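Local coordinates for DNA replication licensing factor MCM related protein (Thermoplasma acidophilum, PDB 4ME3), which probably unwinds DNA at the replication fork as an ATP-driven MCM helicase, of which this chain is the N-terminal domain with its zinc-binding module, at residues 113-116 with 117-121. Residues are numbered along the deposited sequence; the frame is centred on the assembly and turned at random.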
# COMPACT_ATOMS: atom_id res chain seq x y z
N ARG A 113 3.51 -23.14 -0.56
CA ARG A 113 4.26 -23.95 -1.50
C ARG A 113 3.63 -23.98 -2.90
O ARG A 113 4.27 -24.41 -3.86
CB ARG A 113 4.40 -25.38 -0.97
CG ARG A 113 3.10 -26.15 -0.97
CD ARG A 113 3.14 -27.34 -0.00
NE ARG A 113 4.22 -28.27 -0.30
CZ ARG A 113 5.33 -28.42 0.43
NH1 ARG A 113 5.53 -27.71 1.53
NH2 ARG A 113 6.24 -29.30 0.05
N ASP A 114 2.39 -23.52 -3.01
CA ASP A 114 1.68 -23.55 -4.29
C ASP A 114 1.76 -22.23 -5.05
O ASP A 114 1.28 -22.12 -6.18
CB ASP A 114 0.21 -23.93 -4.08
CG ASP A 114 0.03 -25.37 -3.66
OD1 ASP A 114 0.99 -26.16 -3.79
OD2 ASP A 114 -1.08 -25.72 -3.21
N ILE A 115 2.36 -21.22 -4.43
CA ILE A 115 2.50 -19.92 -5.07
C ILE A 115 3.45 -20.01 -6.26
O ILE A 115 4.48 -20.69 -6.18
CB ILE A 115 3.02 -18.87 -4.06
CG1 ILE A 115 1.97 -18.64 -2.97
CG2 ILE A 115 3.35 -17.57 -4.77
CD1 ILE A 115 2.44 -17.79 -1.81
N ARG A 116 3.10 -19.35 -7.36
CA ARG A 116 3.92 -19.37 -8.57
C ARG A 116 4.05 -17.97 -9.18
O ARG A 116 3.40 -17.03 -8.74
CB ARG A 116 3.30 -20.32 -9.60
CG ARG A 116 3.20 -21.76 -9.14
CD ARG A 116 4.55 -22.47 -9.15
NE ARG A 116 4.40 -23.89 -8.83
CZ ARG A 116 4.40 -24.40 -7.60
NH1 ARG A 116 4.56 -23.61 -6.54
NH2 ARG A 116 4.25 -25.70 -7.43
N SER A 117 4.89 -17.85 -10.20
CA SER A 117 5.15 -16.56 -10.82
C SER A 117 3.89 -15.93 -11.42
O SER A 117 3.77 -14.71 -11.49
CB SER A 117 6.22 -16.69 -11.90
OG SER A 117 7.50 -16.89 -11.31
N ALA A 118 2.94 -16.77 -11.84
CA ALA A 118 1.69 -16.28 -12.41
C ALA A 118 0.90 -15.46 -11.39
O ALA A 118 0.03 -14.67 -11.77
CB ALA A 118 0.86 -17.44 -12.93
N ASN A 119 1.19 -15.65 -10.11
CA ASN A 119 0.51 -14.93 -9.04
C ASN A 119 1.10 -13.55 -8.76
O ASN A 119 0.51 -12.74 -8.04
CB ASN A 119 0.53 -15.75 -7.75
CG ASN A 119 -0.14 -17.10 -7.91
OD1 ASN A 119 0.46 -18.14 -7.63
ND2 ASN A 119 -1.39 -17.09 -8.36
N ILE A 120 2.29 -13.28 -9.29
CA ILE A 120 2.98 -12.03 -9.00
C ILE A 120 2.17 -10.83 -9.46
O ILE A 120 1.70 -10.78 -10.60
CB ILE A 120 4.38 -12.00 -9.64
CG1 ILE A 120 5.28 -13.06 -8.99
CG2 ILE A 120 5.01 -10.62 -9.49
CD1 ILE A 120 6.61 -13.27 -9.71
N GLY A 121 2.00 -9.87 -8.56
CA GLY A 121 1.30 -8.64 -8.87
C GLY A 121 -0.20 -8.72 -8.62
O GLY A 121 -0.91 -7.74 -8.82
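With CG placed beside its own backbone N (chi1 -59°), Asn-119 turns its amide back along the chain to Arg-116, whose side chain, bent at chi2 (-75°), likewise turns back, toward Arg-113. OD1 of Asn-119 takes the backbone N-H of Arg-116 at 2.9 Å; the bond is nearly straight (165°) and lies in the carbonyl plane, on a lone pair. In return the N of Asn-119 donates to the O of Arg-116 at 2.9 Å. Asparagine suits the place, being short enough for its carbonyl to reach a backbone N-H three residues back. An alanine here would lose OD1, and the N-H of Arg-116 would probably be left without this acceptor and the turn less firmly held. Arg-116 supplies a long arm: its NH1 donates hydrogen bonds to the O of Arg-113 at 2.8 Å and to the O of Ile-115 at 2.9 Å, both acceptors near the guanidinium plane. Ile-115 and Asn-119 also touch Leu-240 of strand 233-247, which joins this surface turn to the barrel. The backbone bond closes the short 3-10 turn 117-119, and the side-chain bond adds the reciprocal half of a capping box, just before strand 123-147 of the MCM OB domain.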